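Local coordinates for putative exported protein (Bordetella parapertussis, PDB 3OCJ) that is of unknown function but carries a Rossmann-like methyltransferase domain, and so may belong to the S-adenosylmethionine-dependent methyltransferases, at residues P236-H248 with F288-I300. Residues are numbered along the deposited sequence; the frame is centred on the assembly and turned at random.
Sequences PDSPWDMQAIDPH and FEDDRARLFPTVI
Leu295 lays a methyl group over the indole of Trp240: its CD2 stands 3.4 Å from the centroid of the five-membered ring, 15° off the normal, a CH-pi contact over the face. With chi1 at -73°, the indole CG lies beside the backbone N and the ring plane is presented to this methyl, although the first bond of the Trp240 side chain points away from the hairpin.

Arg294 runs outward along Pro239. Its CB lies 3.3 Å from Pro239 O and also meets the proline CB; CG and CD pass the same oxygen, and CD then reaches Asp241 CB at 4.1 Å. A bend at chi2 (87°) returns the guanidinium to its own turn, where NH1 donates to Asp291 O, 3.2 Å away and near the guanidinium plane. That oxygen also accepts Arg294 N from the opposite face, so backbone and side chain close the type I turn 291-294.

The direct polar link between the segments is the bond from Asp241 N to Ala293 O (3.0 Å); the same oxygen receives a CA-H...O contact from Trp240. A water donating to both Asp241 OD2 and Arg292 O adds a second bridge and lies over one face of the Arg294 guanidinium; Asp290 OD2 lies farther off over the other. Ala293 CB packs against Ile245 CG1 at 3.5 Å and against Ala244 CB.

The turn 291-294 belongs to the connection between strand 286-289 and antiparallel strand 298-302, the sixth and seventh of a sheet with the 3-2-1-4-5-7-6 order of class I methyltransferases. Helix 96-115 touches this connection through Asp291 and Phe296, and His271 of helix 271-280 touches Pro239 and Pro297. Against the connection rests the irregular segment that follows strand 221-226 and leads into helix 247-261.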
# COMPACT_ATOMS: atom_id res chain seq x y z
N PRO A 236 -21.91 -2.63 -8.05
CA PRO A 236 -23.10 -3.17 -7.37
C PRO A 236 -22.71 -4.09 -6.21
O PRO A 236 -23.53 -4.35 -5.34
CB PRO A 236 -23.79 -4.00 -8.46
CG PRO A 236 -23.22 -3.54 -9.74
CD PRO A 236 -21.83 -3.07 -9.45
N ASP A 237 -21.46 -4.55 -6.21
CA ASP A 237 -20.99 -5.50 -5.21
C ASP A 237 -19.98 -4.88 -4.26
O ASP A 237 -19.16 -5.58 -3.66
CB ASP A 237 -20.39 -6.71 -5.91
CG ASP A 237 -21.36 -7.35 -6.88
OD1 ASP A 237 -22.50 -7.64 -6.46
OD2 ASP A 237 -21.00 -7.55 -8.06
N SER A 238 -20.01 -3.55 -4.13
CA SER A 238 -19.14 -2.89 -3.17
C SER A 238 -19.38 -3.45 -1.78
O SER A 238 -20.53 -3.54 -1.35
CB SER A 238 -19.41 -1.40 -3.12
OG SER A 238 -18.62 -0.78 -2.12
N PRO A 239 -18.31 -3.78 -1.05
CA PRO A 239 -18.44 -4.21 0.34
C PRO A 239 -18.37 -3.06 1.35
O PRO A 239 -18.42 -3.30 2.55
CB PRO A 239 -17.20 -5.09 0.53
CG PRO A 239 -16.16 -4.40 -0.33
CD PRO A 239 -16.92 -3.87 -1.54
N TRP A 240 -18.21 -1.82 0.89
CA TRP A 240 -18.06 -0.70 1.82
C TRP A 240 -19.19 -0.66 2.83
O TRP A 240 -20.36 -0.76 2.45
CB TRP A 240 -18.01 0.64 1.07
CG TRP A 240 -16.72 0.89 0.33
CD1 TRP A 240 -15.84 -0.05 -0.15
CD2 TRP A 240 -16.18 2.17 -0.01
NE1 TRP A 240 -14.79 0.58 -0.78
CE2 TRP A 240 -14.97 1.94 -0.69
CE3 TRP A 240 -16.60 3.49 0.21
CZ2 TRP A 240 -14.17 2.98 -1.17
CZ3 TRP A 240 -15.81 4.52 -0.25
CH2 TRP A 240 -14.61 4.26 -0.94
N ASP A 241 -18.84 -0.52 4.10
CA ASP A 241 -19.82 -0.28 5.15
C ASP A 241 -19.90 1.22 5.38
O ASP A 241 -19.04 1.79 6.04
CB ASP A 241 -19.44 -1.01 6.45
CG ASP A 241 -20.44 -0.77 7.58
OD1 ASP A 241 -21.39 0.02 7.39
OD2 ASP A 241 -20.27 -1.40 8.65
N MSE A 242 -20.92 1.86 4.83
CA MSE A 242 -21.00 3.31 4.93
C MSE A 242 -21.17 3.79 6.37
O MSE A 242 -20.85 4.94 6.68
CB MSE A 242 -22.13 3.86 4.04
CG MSE A 242 -22.00 3.49 2.56
SE MSE A 242 -20.28 3.94 1.76
CE MSE A 242 -20.19 5.78 2.29
N GLN A 243 -21.67 2.93 7.24
CA GLN A 243 -21.84 3.31 8.64
C GLN A 243 -20.51 3.36 9.38
O GLN A 243 -20.44 3.83 10.52
CB GLN A 243 -22.81 2.36 9.35
CG GLN A 243 -24.25 2.56 8.94
CD GLN A 243 -24.82 1.34 8.26
OE1 GLN A 243 -24.32 0.90 7.22
NE2 GLN A 243 -25.88 0.78 8.83
N ALA A 244 -19.46 2.88 8.73
CA ALA A 244 -18.13 2.84 9.32
C ALA A 244 -17.23 3.94 8.75
O ALA A 244 -16.03 3.94 8.99
CB ALA A 244 -17.49 1.47 9.10
N ILE A 245 -17.84 4.87 8.00
CA ILE A 245 -17.08 5.93 7.33
C ILE A 245 -17.68 7.28 7.68
O ILE A 245 -18.89 7.49 7.53
CB ILE A 245 -17.11 5.76 5.80
CG1 ILE A 245 -16.60 4.36 5.41
CG2 ILE A 245 -16.30 6.86 5.12
CD1 ILE A 245 -16.79 4.02 3.92
N ASP A 246 -16.86 8.21 8.15
CA ASP A 246 -17.35 9.55 8.42
C ASP A 246 -17.69 10.25 7.11
O ASP A 246 -16.84 10.35 6.22
CB ASP A 246 -16.32 10.37 9.20
CG ASP A 246 -16.80 11.77 9.50
OD1 ASP A 246 -17.51 11.96 10.51
OD2 ASP A 246 -16.51 12.69 8.71
N PRO A 247 -18.93 10.74 6.96
CA PRO A 247 -19.30 11.32 5.67
C PRO A 247 -18.45 12.52 5.26
O PRO A 247 -18.09 12.62 4.08
CB PRO A 247 -20.76 11.74 5.88
CG PRO A 247 -21.26 10.81 6.94
CD PRO A 247 -20.10 10.58 7.86
N HIS A 248 -18.12 13.41 6.18
CA HIS A 248 -17.34 14.59 5.82
C HIS A 248 -15.92 14.20 5.42
O HIS A 248 -15.37 14.72 4.44
CB HIS A 248 -17.27 15.62 6.94
CG HIS A 248 -16.35 16.76 6.63
ND1 HIS A 248 -16.76 17.87 5.93
CD2 HIS A 248 -15.03 16.93 6.88
CE1 HIS A 248 -15.73 18.69 5.78
NE2 HIS A 248 -14.68 18.15 6.35
N PHE A 288 -10.23 -13.85 4.47
CA PHE A 288 -10.17 -12.40 4.35
C PHE A 288 -10.23 -11.77 5.74
O PHE A 288 -11.02 -12.18 6.60
CB PHE A 288 -11.32 -11.86 3.48
CG PHE A 288 -11.23 -12.28 2.04
CD1 PHE A 288 -10.50 -11.53 1.12
CD2 PHE A 288 -11.89 -13.41 1.58
CE1 PHE A 288 -10.43 -11.91 -0.21
CE2 PHE A 288 -11.81 -13.79 0.25
CZ PHE A 288 -11.07 -13.04 -0.65
N GLU A 289 -9.38 -10.78 5.97
CA GLU A 289 -9.41 -9.99 7.20
C GLU A 289 -9.77 -8.57 6.81
O GLU A 289 -8.92 -7.81 6.31
CB GLU A 289 -8.06 -10.04 7.93
CG GLU A 289 -7.72 -11.43 8.48
CD GLU A 289 -8.55 -11.80 9.71
OE1 GLU A 289 -9.19 -10.91 10.30
OE2 GLU A 289 -8.56 -13.00 10.09
N ASP A 290 -11.03 -8.22 7.00
CA ASP A 290 -11.53 -6.92 6.56
C ASP A 290 -11.24 -5.83 7.57
O ASP A 290 -11.40 -6.01 8.77
CB ASP A 290 -13.04 -6.97 6.33
CG ASP A 290 -13.44 -7.74 5.09
OD1 ASP A 290 -12.59 -7.98 4.21
OD2 ASP A 290 -14.65 -8.09 4.98
N ASP A 291 -10.85 -4.66 7.06
CA ASP A 291 -10.85 -3.47 7.89
C ASP A 291 -12.31 -3.09 8.17
O ASP A 291 -13.24 -3.61 7.55
CB ASP A 291 -10.13 -2.33 7.17
CG ASP A 291 -10.76 -2.01 5.82
OD1 ASP A 291 -10.79 -2.92 4.95
OD2 ASP A 291 -11.22 -0.87 5.61
N ARG A 292 -12.52 -2.19 9.13
CA ARG A 292 -13.86 -1.87 9.58
C ARG A 292 -14.80 -1.45 8.45
O ARG A 292 -15.92 -1.93 8.36
CB ARG A 292 -13.82 -0.78 10.66
CG ARG A 292 -13.21 -1.26 11.97
CD ARG A 292 -13.21 -0.13 13.00
NE ARG A 292 -14.57 0.33 13.31
CZ ARG A 292 -15.18 1.34 12.69
NH1 ARG A 292 -14.56 2.02 11.73
NH2 ARG A 292 -16.42 1.68 13.04
N ALA A 293 -14.33 -0.58 7.56
CA ALA A 293 -15.19 -0.08 6.50
C ALA A 293 -15.13 -0.91 5.21
O ALA A 293 -15.85 -0.63 4.26
CB ALA A 293 -14.86 1.40 6.19
N ARG A 294 -14.25 -1.92 5.19
CA ARG A 294 -14.03 -2.83 4.05
C ARG A 294 -13.45 -2.13 2.84
O ARG A 294 -13.69 -2.54 1.70
CB ARG A 294 -15.31 -3.59 3.65
CG ARG A 294 -15.83 -4.64 4.67
CD ARG A 294 -16.74 -4.03 5.70
NE ARG A 294 -17.45 -5.08 6.45
CZ ARG A 294 -17.03 -5.59 7.61
NH1 ARG A 294 -15.91 -5.17 8.18
NH2 ARG A 294 -17.75 -6.54 8.20
N LEU A 295 -12.64 -1.10 3.10
CA LEU A 295 -11.93 -0.37 2.04
C LEU A 295 -10.67 -1.09 1.56
O LEU A 295 -10.24 -0.90 0.42
CB LEU A 295 -11.52 1.01 2.55
CG LEU A 295 -12.61 1.78 3.30
CD1 LEU A 295 -12.08 3.11 3.83
CD2 LEU A 295 -13.85 1.99 2.45
N PHE A 296 -10.03 -1.86 2.44
CA PHE A 296 -8.70 -2.38 2.12
C PHE A 296 -8.49 -3.73 2.82
O PHE A 296 -7.66 -3.84 3.73
CB PHE A 296 -7.64 -1.38 2.58
CG PHE A 296 -6.34 -1.41 1.79
CD1 PHE A 296 -6.00 -2.46 0.93
CD2 PHE A 296 -5.45 -0.35 1.92
CE1 PHE A 296 -4.78 -2.44 0.21
CE2 PHE A 296 -4.24 -0.32 1.22
CZ PHE A 296 -3.92 -1.36 0.36
N PRO A 297 -9.22 -4.76 2.37
CA PRO A 297 -9.07 -6.06 3.03
C PRO A 297 -7.70 -6.69 2.82
O PRO A 297 -7.00 -6.45 1.83
CB PRO A 297 -10.13 -6.94 2.35
CG PRO A 297 -11.12 -5.98 1.75
CD PRO A 297 -10.30 -4.76 1.37
N THR A 298 -7.36 -7.53 3.79
CA THR A 298 -6.20 -8.41 3.75
C THR A 298 -6.72 -9.78 3.37
O THR A 298 -7.82 -10.16 3.77
CB THR A 298 -5.56 -8.44 5.14
OG1 THR A 298 -5.05 -7.14 5.45
CG2 THR A 298 -4.44 -9.48 5.27
N VAL A 299 -5.95 -10.52 2.59
CA VAL A 299 -6.29 -11.89 2.27
C VAL A 299 -5.10 -12.81 2.52
O VAL A 299 -3.96 -12.50 2.15
CB VAL A 299 -6.82 -12.04 0.83
CG1 VAL A 299 -5.79 -11.53 -0.21
CG2 VAL A 299 -7.23 -13.49 0.54
N ILE A 300 -5.38 -13.94 3.18
CA ILE A 300 -4.39 -14.98 3.42
C ILE A 300 -4.79 -16.18 2.56
O ILE A 300 -5.92 -16.68 2.69
CB ILE A 300 -4.31 -15.39 4.90
CG1 ILE A 300 -4.07 -14.16 5.79
CG2 ILE A 300 -3.18 -16.40 5.09
CD1 ILE A 300 -5.32 -13.49 6.33
O HOH W 1 -18.29 -2.90 9.25